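PDB 3WWX: S12 family peptidase from Streptomyces sp. 82F2, which probably hydrolyses amide bonds in substrates built from D-amino acids, acting as a D-stereospecific amidohydrolase related to serine beta-lactamases. Local coordinates for residues 59-64 against 257-262; 161-166 against 281-286; 252-257 against 285-290; 320-325 against 335-340. All coordinates share one frame; numbering follows the deposited sequence.

Contact 1: residues 59-64 against 257-262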
loop_
_atom_site.group_PDB
_atom_site.type_symbol
_atom_site.label_atom_id
_atom_site.label_comp_id
_atom_site.label_asym_id
_atom_site.label_seq_id
_atom_site.Cartn_x
_atom_site.Cartn_y
_atom_site.Cartn_z
ATOM N N THR A 59 -4.333 1.244 -7.053
ATOM C CA THR A 59 -5.463 2.150 -7.145
ATOM C C THR A 59 -5.118 3.441 -7.886
ATOM O O THR A 59 -5.865 3.876 -8.790
ATOM C CB THR A 59 -5.972 2.441 -5.723
ATOM O OG1 THR A 59 -6.346 1.194 -5.130
ATOM C CG2 THR A 59 -7.145 3.403 -5.716
ATOM N N ALA A 60 -3.981 4.048 -7.534
ATOM C CA ALA A 60 -3.536 5.276 -8.210
ATOM C C ALA A 60 -3.246 5.040 -9.682
ATOM O O ALA A 60 -3.566 5.884 -10.518
ATOM C CB ALA A 60 -2.322 5.859 -7.525
ATOM N N THR A 61 -2.643 3.909 -10.003
ATOM C CA THR A 61 -2.320 3.596 -11.400
ATOM C C THR A 61 -3.588 3.551 -12.244
ATOM O O THR A 61 -3.626 4.090 -13.340
ATOM C CB THR A 61 -1.556 2.265 -11.505
ATOM O OG1 THR A 61 -0.299 2.387 -10.828
ATOM C CG2 THR A 61 -1.262 1.903 -12.972
ATOM N N VAL A 62 -4.633 2.937 -11.729
ATOM C CA VAL A 62 -5.894 2.870 -12.475
ATOM C C VAL A 62 -6.428 4.268 -12.736
ATOM O O VAL A 62 -6.837 4.584 -13.854
ATOM C CB VAL A 62 -6.934 2.030 -11.732
ATOM C CG1 VAL A 62 -8.312 2.178 -12.370
ATOM C CG2 VAL A 62 -6.504 0.585 -11.702
ATOM N N LEU A 63 -6.433 5.135 -11.725
ATOM C CA LEU A 63 -6.968 6.478 -11.922
ATOM C C LEU A 63 -6.130 7.265 -12.903
ATOM O O LEU A 63 -6.667 8.061 -13.672
ATOM C CB LEU A 63 -7.083 7.230 -10.604
ATOM C CG LEU A 63 -8.351 6.829 -9.872
ATOM C CD1 LEU A 63 -8.229 7.194 -8.416
ATOM C CD2 LEU A 63 -9.573 7.513 -10.492
ATOM N N LEU A 64 -4.818 7.064 -12.889
ATOM C CA LEU A 64 -3.973 7.735 -13.875
ATOM C C LEU A 64 -4.215 7.223 -15.295
ATOM O O LEU A 64 -4.179 8.016 -16.242
ATOM C CB LEU A 64 -2.501 7.631 -13.449
ATOM C CG LEU A 64 -2.151 8.582 -12.298
ATOM C CD1 LEU A 64 -0.935 8.089 -11.524
ATOM C CD2 LEU A 64 -1.897 9.991 -12.834
ATOM N N GLY A 257 7.364 2.976 -17.167
ATOM C CA GLY A 257 6.366 3.606 -18.011
ATOM C C GLY A 257 5.520 2.651 -18.826
ATOM O O GLY A 257 4.839 3.073 -19.779
ATOM N N ARG A 258 5.514 1.377 -18.473
ATOM C CA ARG A 258 4.766 0.409 -19.274
ATOM C C ARG A 258 3.267 0.417 -19.001
ATOM O O ARG A 258 2.510 -0.197 -19.752
ATOM C CB ARG A 258 5.320 -0.998 -19.099
ATOM C CG ARG A 258 6.808 -1.048 -19.297
ATOM C CD ARG A 258 7.288 -2.378 -19.803
ATOM N NE ARG A 258 8.747 -2.442 -19.739
ATOM C CZ ARG A 258 9.526 -3.179 -20.519
ATOM N NH1 ARG A 258 9.018 -3.921 -21.490
ATOM N NH2 ARG A 258 10.826 -3.163 -20.303
ATOM N N LEU A 259 2.834 1.087 -17.929
ATOM C CA LEU A 259 1.422 1.135 -17.560
ATOM C C LEU A 259 0.813 2.516 -17.731
ATOM O O LEU A 259 -0.395 2.679 -17.600
ATOM C CB LEU A 259 1.269 0.722 -16.087
ATOM C CG LEU A 259 1.609 -0.729 -15.777
ATOM C CD1 LEU A 259 1.665 -0.990 -14.268
ATOM C CD2 LEU A 259 0.565 -1.627 -16.402
ATOM N N LEU A 260 1.646 3.514 -17.987
ATOM C CA LEU A 260 1.206 4.911 -18.020
ATOM C C LEU A 260 1.981 5.683 -19.066
ATOM O O LEU A 260 3.185 5.477 -19.222
ATOM C CB LEU A 260 1.458 5.596 -16.683
ATOM C CG LEU A 260 0.692 5.089 -15.457
ATOM C CD1 LEU A 260 1.171 5.804 -14.220
ATOM C CD2 LEU A 260 -0.809 5.291 -15.635
ATOM N N PRO A 261 1.310 6.606 -19.771
ATOM C CA PRO A 261 2.086 7.502 -20.631
ATOM C C PRO A 261 2.952 8.465 -19.810
ATOM O O PRO A 261 2.790 8.603 -18.582
ATOM C CB PRO A 261 1.011 8.246 -21.436
ATOM C CG PRO A 261 -0.197 8.203 -20.580
ATOM C CD PRO A 261 -0.123 6.931 -19.768
ATOM N N LYS A 262 3.867 9.141 -20.494
ATOM C CA LYS A 262 4.836 10.022 -19.846
ATOM C C LYS A 262 4.191 11.036 -18.923
ATOM O O LYS A 262 4.675 11.258 -17.814
ATOM C CB LYS A 262 5.647 10.782 -20.913
ATOM C CG LYS A 262 6.460 11.989 -20.382
ATOM C CD LYS A 262 6.525 13.151 -21.378
ATOM C CE LYS A 262 7.362 12.800 -22.595
ATOM N NZ LYS A 262 7.628 13.992 -23.479
#
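L260 is the residue through which the loop 257-262 reaches helix 55-68, and L64 is its main partner. The two side chains pass each other at a slant, with L260 CD2 pressed against L64 CB at 3.6 Å. The other branch follows more loosely, L260 CD1 lying 4.1 Å from L64 CD1. One turn back along the helix, the same CD2 also comes over the backbone, 3.8 Å from T61 O, so one methyl touches both L64 and the T61 carbonyl. This is the tight part, and it is buried: M268 of helix 262-268 touches T61, L64 and L260, and L254 of the preceding helix touches T61 and L260.

T61 makes the second, slacker touch. Its CG2 stands anti to the backbone N and meets L259 CB at 4.2 Å, the two side chains crossing at about a right angle. The same rotation (chi1 -63° for OG1) sets the hydroxyl beside the backbone N, where it hydrogen-bonds T57 O, one turn earlier in the helix.

The rim of the loop is open: L259 is partly exposed, and R258, P261 and K262 lie at the surface. The carbonyl O of L259 accepts a hydrogen bond from Q65 NE2. No hydrogen bond joins the two segments themselves.

This is a helix-helix connection folded over the flank of a core helix. By sequence, that helix begins in the SxxK motif of the serine beta-lactamase and penicillin-binding protein fold.

Contact 2: residues 161-166 against 281-286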
loop_
_atom_site.group_PDB
_atom_site.type_symbol
_atom_site.label_atom_id
_atom_site.label_comp_id
_atom_site.label_asym_id
_atom_site.label_seq_id
_atom_site.Cartn_x
_atom_site.Cartn_y
_atom_site.Cartn_z
ATOM N N THR A 161 -8.783 6.834 4.267
ATOM C CA THR A 161 -10.046 7.253 3.660
ATOM C C THR A 161 -9.805 7.787 2.262
ATOM O O THR A 161 -10.643 7.624 1.371
ATOM C CB THR A 161 -10.723 8.349 4.486
ATOM O OG1 THR A 161 -10.648 7.988 5.868
ATOM C CG2 THR A 161 -12.190 8.487 4.082
ATOM N N ASN A 162 -8.653 8.396 2.044
ATOM C CA ASN A 162 -8.355 8.949 0.729
ATOM C C ASN A 162 -8.427 7.905 -0.352
ATOM O O ASN A 162 -8.934 8.197 -1.437
ATOM C CB ASN A 162 -6.982 9.586 0.711
ATOM C CG ASN A 162 -6.968 10.934 1.388
ATOM O OD1 ASN A 162 -7.960 11.663 1.333
ATOM N ND2 ASN A 162 -5.860 11.281 2.008
ATOM N N PHE A 163 -7.946 6.694 -0.073
ATOM C CA PHE A 163 -7.920 5.656 -1.102
ATOM C C PHE A 163 -9.186 4.829 -1.164
ATOM O O PHE A 163 -9.503 4.305 -2.223
ATOM C CB PHE A 163 -6.645 4.829 -1.023
ATOM C CG PHE A 163 -5.490 5.517 -1.709
ATOM C CD1 PHE A 163 -4.892 6.633 -1.132
ATOM C CD2 PHE A 163 -5.032 5.086 -2.935
ATOM C CE1 PHE A 163 -3.881 7.313 -1.769
ATOM C CE2 PHE A 163 -3.999 5.767 -3.574
ATOM C CZ PHE A 163 -3.421 6.876 -2.987
ATOM N N VAL A 164 -9.954 4.754 -0.082
ATOM C CA VAL A 164 -11.314 4.242 -0.199
ATOM C C VAL A 164 -12.152 5.150 -1.121
ATOM O O VAL A 164 -12.857 4.656 -2.008
ATOM C CB VAL A 164 -11.955 4.057 1.185
ATOM C CG1 VAL A 164 -13.401 3.614 1.060
ATOM C CG2 VAL A 164 -11.152 3.036 1.977
ATOM N N LEU A 165 -12.072 6.459 -0.928
ATOM C CA LEU A 165 -12.716 7.414 -1.836
ATOM C C LEU A 165 -12.198 7.239 -3.266
ATOM O O LEU A 165 -12.984 7.225 -4.214
ATOM C CB LEU A 165 -12.472 8.836 -1.341
ATOM C CG LEU A 165 -13.252 9.170 -0.069
ATOM C CD1 LEU A 165 -12.714 10.394 0.583
ATOM C CD2 LEU A 165 -14.751 9.310 -0.379
ATOM N N ALA A 166 -10.887 7.082 -3.440
ATOM C CA ALA A 166 -10.336 6.920 -4.783
ATOM C C ALA A 166 -10.942 5.689 -5.471
ATOM O O ALA A 166 -11.255 5.719 -6.670
ATOM C CB ALA A 166 -8.836 6.824 -4.716
ATOM N N VAL A 281 12.408 12.488 1.405
ATOM C CA VAL A 281 11.270 11.573 1.357
ATOM C C VAL A 281 10.103 12.352 0.784
ATOM O O VAL A 281 9.787 13.452 1.258
ATOM C CB VAL A 281 10.909 11.012 2.742
ATOM C CG1 VAL A 281 9.680 10.087 2.663
ATOM C CG2 VAL A 281 12.077 10.260 3.312
ATOM N N GLY A 282 9.491 11.818 -0.270
ATOM C CA GLY A 282 8.377 12.490 -0.903
ATOM C C GLY A 282 7.250 11.511 -1.153
ATOM O O GLY A 282 7.494 10.300 -1.299
ATOM N N TYR A 283 6.023 12.020 -1.168
ATOM C CA TYR A 283 4.865 11.185 -1.502
ATOM C C TYR A 283 4.180 11.763 -2.724
ATOM O O TYR A 283 3.790 12.947 -2.723
ATOM C CB TYR A 283 3.902 11.093 -0.316
ATOM C CG TYR A 283 2.941 9.921 -0.425
ATOM C CD1 TYR A 283 1.834 9.988 -1.237
ATOM C CD2 TYR A 283 3.168 8.741 0.281
ATOM C CE1 TYR A 283 0.971 8.907 -1.374
ATOM C CE2 TYR A 283 2.305 7.653 0.162
ATOM C CZ TYR A 283 1.208 7.747 -0.657
ATOM O OH TYR A 283 0.353 6.671 -0.741
ATOM N N GLY A 284 4.047 10.947 -3.766
ATOM C CA GLY A 284 3.403 11.343 -5.001
ATOM C C GLY A 284 1.991 10.796 -5.062
ATOM O O GLY A 284 1.260 10.914 -4.081
ATOM N N LEU A 285 1.601 10.194 -6.183
ATOM C CA LEU A 285 0.240 9.678 -6.302
ATOM C C LEU A 285 0.256 8.195 -5.979
ATOM O O LEU A 285 0.513 7.362 -6.833
ATOM C CB LEU A 285 -0.357 9.958 -7.685
ATOM C CG LEU A 285 -0.327 11.446 -8.081
ATOM C CD1 LEU A 285 -0.919 11.634 -9.475
ATOM C CD2 LEU A 285 -1.017 12.365 -7.073
ATOM N N GLY A 286 0.003 7.864 -4.718
ATOM C CA GLY A 286 0.049 6.462 -4.282
ATOM C C GLY A 286 1.430 5.824 -4.448
ATOM O O GLY A 286 1.542 4.611 -4.710
#
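F163 and G286 make most of this contact, with Y283 at its margin. It lies within the serine beta-lactamase fold, where helix 160-174, which begins at the asparagine of the Y-x-N sequence motif, faces the turn that leaves the short strand 282-283 of the large antiparallel sheet. F163 sends its ring across from the helix, and the far end of the ring does the touching: CZ lies 3.7 Å from G286 CA. A neighbouring ring carbon, CE2, is at 4.2 Å from the same G286 CA.

G286 has no side chain, so the ring meets main chain; the backbone there has a positive phi of 62°. That main chain is tied down by its own bonds: G286 O accepts from T57 OG1, and a backbone bond links G286 to L102. L102, K56 and T59 also touch the F163 ring, which is thus hemmed in by helices 98-102 and 55-68.

Y283 adds a marginal touch through its hydroxyl. The polar partner of that oxygen is H301 NE2, to which it is hydrogen-bonded; H301 probably belongs to the H-G-G counterpart of the family's K-T-G motif. H104 lies against both aromatic residues, edge-to-face with Y283 and with planes at about 40° to F163. At the margin, Y283 OH stands 4.4 Å from F163 CZ, a loose van der Waals approach.

Contact 3: residues 252-257 against 285-290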
loop_
_atom_site.group_PDB
_atom_site.type_symbol
_atom_site.label_atom_id
_atom_site.label_comp_id
_atom_site.label_asym_id
_atom_site.label_seq_id
_atom_site.Cartn_x
_atom_site.Cartn_y
_atom_site.Cartn_z
ATOM N N ARG A 252 8.505 -2.471 -11.317
ATOM C CA ARG A 252 9.418 -2.289 -12.453
ATOM C C ARG A 252 8.641 -1.783 -13.665
ATOM O O ARG A 252 9.025 -0.782 -14.273
ATOM C CB ARG A 252 10.127 -3.598 -12.805
ATOM C CG ARG A 252 11.096 -4.109 -11.732
ATOM C CD ARG A 252 11.651 -5.495 -12.078
ATOM N NE ARG A 252 12.675 -5.402 -13.113
ATOM C CZ ARG A 252 13.966 -5.203 -12.880
ATOM N NH1 ARG A 252 14.435 -5.149 -11.641
ATOM N NH2 ARG A 252 14.791 -5.080 -13.910
ATOM N N ALA A 253 7.547 -2.451 -14.019
ATOM C CA ALA A 253 6.741 -2.011 -15.162
ATOM C C ALA A 253 6.230 -0.601 -14.973
ATOM O O ALA A 253 6.198 0.201 -15.907
ATOM C CB ALA A 253 5.587 -2.957 -15.406
ATOM N N LEU A 254 5.796 -0.291 -13.760
ATOM C CA LEU A 254 5.287 1.032 -13.477
ATOM C C LEU A 254 6.328 2.126 -13.689
ATOM O O LEU A 254 6.094 3.087 -14.429
ATOM C CB LEU A 254 4.798 1.097 -12.034
ATOM C CG LEU A 254 4.172 2.433 -11.606
ATOM C CD1 LEU A 254 2.891 2.710 -12.356
ATOM C CD2 LEU A 254 3.873 2.385 -10.100
ATOM N N LEU A 255 7.479 2.003 -13.051
ATOM C CA LEU A 255 8.499 3.050 -13.153
ATOM C C LEU A 255 9.144 3.106 -14.535
ATOM O O LEU A 255 9.664 4.150 -14.941
ATOM C CB LEU A 255 9.562 2.914 -12.045
ATOM C CG LEU A 255 9.214 3.595 -10.708
ATOM C CD1 LEU A 255 9.093 5.100 -10.847
ATOM C CD2 LEU A 255 7.958 3.010 -10.094
ATOM N N GLN A 256 9.073 2.002 -15.261
ATOM C CA GLN A 256 9.530 1.963 -16.654
ATOM C C GLN A 256 8.554 2.617 -17.625
ATOM O O GLN A 256 8.889 2.778 -18.806
ATOM C CB GLN A 256 9.769 0.521 -17.090
ATOM C CG GLN A 256 10.995 -0.129 -16.473
ATOM C CD GLN A 256 11.031 -1.630 -16.635
ATOM O OE1 GLN A 256 10.296 -2.197 -17.430
ATOM N NE2 GLN A 256 11.892 -2.284 -15.875
ATOM N N GLY A 257 7.364 2.976 -17.167
ATOM C CA GLY A 257 6.366 3.606 -18.011
ATOM C C GLY A 257 5.520 2.651 -18.826
ATOM O O GLY A 257 4.839 3.073 -19.779
ATOM N N LEU A 285 1.601 10.194 -6.183
ATOM C CA LEU A 285 0.240 9.678 -6.302
ATOM C C LEU A 285 0.256 8.195 -5.979
ATOM O O LEU A 285 0.513 7.362 -6.833
ATOM C CB LEU A 285 -0.357 9.958 -7.685
ATOM C CG LEU A 285 -0.327 11.446 -8.081
ATOM C CD1 LEU A 285 -0.919 11.634 -9.475
ATOM C CD2 LEU A 285 -1.017 12.365 -7.073
ATOM N N GLY A 286 0.003 7.864 -4.718
ATOM C CA GLY A 286 0.049 6.462 -4.282
ATOM C C GLY A 286 1.430 5.824 -4.448
ATOM O O GLY A 286 1.542 4.611 -4.710
ATOM N N LEU A 287 2.476 6.639 -4.327
ATOM C CA LEU A 287 3.850 6.208 -4.588
ATOM C C LEU A 287 4.783 7.097 -3.811
ATOM O O LEU A 287 4.550 8.297 -3.755
ATOM C CB LEU A 287 4.133 6.318 -6.086
ATOM C CG LEU A 287 5.476 5.769 -6.561
ATOM C CD1 LEU A 287 5.537 4.236 -6.486
ATOM C CD2 LEU A 287 5.737 6.232 -7.974
ATOM N N MET A 288 5.820 6.533 -3.206
ATOM C CA MET A 288 6.754 7.292 -2.376
ATOM C C MET A 288 8.145 7.245 -2.964
ATOM O O MET A 288 8.487 6.270 -3.610
ATOM C CB MET A 288 6.830 6.657 -0.994
ATOM C CG MET A 288 5.736 7.075 -0.091
ATOM S SD MET A 288 6.055 6.566 1.604
ATOM C CE MET A 288 6.169 4.789 1.394
ATOM N N LYS A 289 8.928 8.299 -2.729
ATOM C CA LYS A 289 10.349 8.298 -3.066
ATOM C C LYS A 289 11.173 8.491 -1.802
ATOM O O LYS A 289 10.716 9.094 -0.831
ATOM C CB LYS A 289 10.690 9.391 -4.081
ATOM C CG LYS A 289 10.816 10.774 -3.508
ATOM C CD LYS A 289 11.319 11.793 -4.532
ATOM C CE LYS A 289 11.408 13.153 -3.885
ATOM N NZ LYS A 289 11.871 14.211 -4.823
ATOM N N ASP A 290 12.392 7.967 -1.807
ATOM C CA ASP A 290 13.307 8.151 -0.688
ATOM C C ASP A 290 14.692 8.123 -1.281
ATOM O O ASP A 290 14.934 7.414 -2.241
ATOM C CB ASP A 290 13.121 7.025 0.333
ATOM C CG ASP A 290 13.843 7.285 1.657
ATOM O OD1 ASP A 290 14.381 8.391 1.864
ATOM O OD2 ASP A 290 13.830 6.354 2.488
#
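L287 reaches toward helix 244-255 and puts one methyl on each of two consecutive leucines, L254 and L255. This is a helix laid over one face of the large antiparallel sheet in the serine beta-lactamase fold, at the point where the chain enters strand 288-291. The touches are light: L287 CD1 is 4.4 Å from L254 CD2, and L287 CD2 is 4.5 Å from L255 CD2.

L287 extends from the backbone with CG anti to its N (chi1 -174°), which carries the forked end out to the helix. L254 leaves the helix toward it. L255 leaves the helix across that direction, and the bend at its second torsion (chi2 -64°) brings its end closer to L287.

In the next shell, W299 of strand 297-305 touches both L255 and L287, while M268 of helix 262-268 touches L254 and L287. T57 and T61 of helix 55-68 lie against L254. The leucines therefore sit among an aromatic ring, a methionine and another helix.

Backbone bonds fix the strand side, M288 pairing with G300 and K289 with G282. On the helix side the last turn closes in a Schellman motif at G257, whose phi is 84°. Two bonds run back into the turn, one from R258 N to A253 O. The other joins G257 N to L254 O at 3.0 Å.

Contact 4: residues 320-325 against 335-340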
loop_
_atom_site.group_PDB
_atom_site.type_symbol
_atom_site.label_atom_id
_atom_site.label_comp_id
_atom_site.label_asym_id
_atom_site.label_seq_id
_atom_site.Cartn_x
_atom_site.Cartn_y
_atom_site.Cartn_z
ATOM N N HIS A 320 16.345 -1.900 -10.906
ATOM C CA HIS A 320 16.749 -2.603 -9.699
ATOM C C HIS A 320 15.542 -2.604 -8.765
ATOM O O HIS A 320 15.088 -1.545 -8.352
ATOM C CB HIS A 320 17.935 -1.902 -9.036
ATOM C CG HIS A 320 18.435 -2.579 -7.798
ATOM N ND1 HIS A 320 19.443 -2.050 -7.017
ATOM C CD2 HIS A 320 18.072 -3.743 -7.209
ATOM C CE1 HIS A 320 19.665 -2.852 -5.995
ATOM N NE2 HIS A 320 18.852 -3.886 -6.085
ATOM N N SER A 321 15.036 -3.797 -8.470
ATOM C CA SER A 321 13.836 -3.953 -7.640
ATOM C C SER A 321 14.057 -4.844 -6.419
ATOM O O SER A 321 14.974 -5.673 -6.372
ATOM C CB SER A 321 12.708 -4.531 -8.489
ATOM O OG SER A 321 13.088 -5.751 -9.076
ATOM N N LEU A 322 13.143 -4.676 -5.458
ATOM C CA LEU A 322 13.132 -5.427 -4.213
ATOM C C LEU A 322 11.696 -5.499 -3.719
ATOM O O LEU A 322 10.970 -4.515 -3.798
ATOM C CB LEU A 322 13.980 -4.698 -3.182
ATOM C CG LEU A 322 13.909 -5.168 -1.712
ATOM C CD1 LEU A 322 14.538 -6.531 -1.514
ATOM C CD2 LEU A 322 14.562 -4.124 -0.775
ATOM N N ALA A 323 11.295 -6.639 -3.175
ATOM C CA ALA A 323 10.008 -6.718 -2.463
ATOM C C ALA A 323 10.133 -7.768 -1.397
ATOM O O ALA A 323 10.915 -8.703 -1.526
ATOM C CB ALA A 323 8.864 -7.052 -3.417
ATOM N N GLY A 324 9.372 -7.627 -0.326
ATOM C CA GLY A 324 9.439 -8.619 0.735
ATOM C C GLY A 324 8.412 -8.411 1.816
ATOM O O GLY A 324 7.611 -7.481 1.770
ATOM N N ASN A 325 8.490 -9.264 2.834
ATOM C CA ASN A 325 7.460 -9.318 3.866
ATOM C C ASN A 325 7.989 -9.874 5.175
ATOM O O ASN A 325 8.766 -10.849 5.176
ATOM C CB ASN A 325 6.281 -10.177 3.381
ATOM C CG ASN A 325 5.122 -10.194 4.373
ATOM O OD1 ASN A 325 4.921 -11.159 5.118
ATOM N ND2 ASN A 325 4.350 -9.117 4.399
ATOM N N GLN A 335 13.362 -0.892 6.706
ATOM C CA GLN A 335 14.339 0.017 6.117
ATOM C C GLN A 335 15.720 -0.620 6.058
ATOM O O GLN A 335 16.473 -0.392 5.101
ATOM C CB GLN A 335 14.394 1.350 6.871
ATOM C CG GLN A 335 15.050 2.469 6.080
ATOM C CD GLN A 335 14.259 2.869 4.848
ATOM O OE1 GLN A 335 13.082 2.531 4.693
ATOM N NE2 GLN A 335 14.918 3.585 3.951
ATOM N N LYS A 336 16.081 -1.432 7.051
ATOM C CA LYS A 336 17.358 -2.128 7.010
ATOM C C LYS A 336 17.467 -3.038 5.779
ATOM O O LYS A 336 18.536 -3.193 5.210
ATOM C CB LYS A 336 17.578 -2.951 8.279
ATOM C CG LYS A 336 17.923 -2.147 9.510
ATOM C CD LYS A 336 18.383 -3.085 10.639
ATOM C CE LYS A 336 18.700 -2.326 11.911
ATOM N NZ LYS A 336 17.546 -1.508 12.365
ATOM N N VAL A 337 16.363 -3.660 5.369
ATOM C CA VAL A 337 16.384 -4.536 4.208
ATOM C C VAL A 337 16.600 -3.707 2.936
ATOM O O VAL A 337 17.363 -4.098 2.052
ATOM C CB VAL A 337 15.074 -5.360 4.104
ATOM C CG1 VAL A 337 15.106 -6.256 2.881
ATOM C CG2 VAL A 337 14.883 -6.217 5.384
ATOM N N ILE A 338 15.928 -2.568 2.867
ATOM C CA ILE A 338 16.043 -1.654 1.727
ATOM C C ILE A 338 17.467 -1.114 1.614
ATOM O O ILE A 338 18.067 -1.129 0.526
ATOM C CB ILE A 338 15.015 -0.521 1.828
ATOM C CG1 ILE A 338 13.581 -1.081 1.704
ATOM C CG2 ILE A 338 15.248 0.523 0.745
ATOM C CD1 ILE A 338 12.490 -0.112 2.157
ATOM N N GLU A 339 18.026 -0.667 2.733
ATOM C CA GLU A 339 19.394 -0.165 2.738
ATOM C C GLU A 339 20.387 -1.258 2.371
ATOM O O GLU A 339 21.347 -1.010 1.638
ATOM C CB GLU A 339 19.736 0.443 4.097
ATOM C CG GLU A 339 19.251 1.844 4.280
ATOM C CD GLU A 339 20.178 2.892 3.690
ATOM O OE1 GLU A 339 21.357 2.569 3.426
ATOM O OE2 GLU A 339 19.720 4.027 3.531
ATOM N N ALA A 340 20.180 -2.475 2.861
ATOM C CA ALA A 340 21.091 -3.570 2.547
ATOM C C ALA A 340 21.098 -3.838 1.043
ATOM O O ALA A 340 22.151 -3.965 0.403
ATOM C CB ALA A 340 20.698 -4.807 3.302
#
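S321 OG is hydrogen-bonded by both R252 NH1 and Q248 OE1, which tie strand 320-326 to helix 244-255; the next residue, L322, turns to meet V337 and I338 of helix 334-343.

L322 carries the strand's side of the contact alone, and its CD2 methyl does the work. It rests on the backbone of the helix, 3.8 Å from I338 CA and 4.0 Å from V337 O. Two side-chain branches also come close to this methyl, I338 CG1 at 4.0 Å and V337 CG1 at 4.3 Å. With CG anti to the backbone N (chi1 169°), L322 stands out from the strand far enough to reach the helix main chain. I338 crosses the approach, whereas V337 points at the strand.

The surroundings are mostly apolar: A29 and L311 of the neighbouring strands touch L322, and T10 and A13 of helix 8-19 touch V337. Polar ties hold the helix at its margins. H320 NE2 bonds E341 OE1, and E339 OE1 takes hydrogen bonds with S293 OG and T345 OG1. The C294-C343 disulfide adds a covalent link at the end of the helix.

A C-terminal helix packed beside the N-terminal one on the antiparallel sheet is characteristic of the alpha/beta domain in serine beta-lactamases and penicillin-binding proteins.

Contacts 1, 3 and 4 rest on aliphatic side chains, whereas contact 2 sets a ring against glycine backbone; no hydrogen bond crosses any of them. All four bury their main touching residues. Contact 1 lies among the helices and has the most open margin; contact 2 sits closest to the middle of the chain. Contacts 1 and 3 share G257 and have centres about 9 Å apart, with the helix end used by contact 3 running on into the loop used by contact 1. Contacts 2 and 3 share L285 and G286, between neighbouring strands of the large sheet. Contact 4 belongs to the same sheet but stands apart from contact 1, their nearest atoms about 11 Å apart.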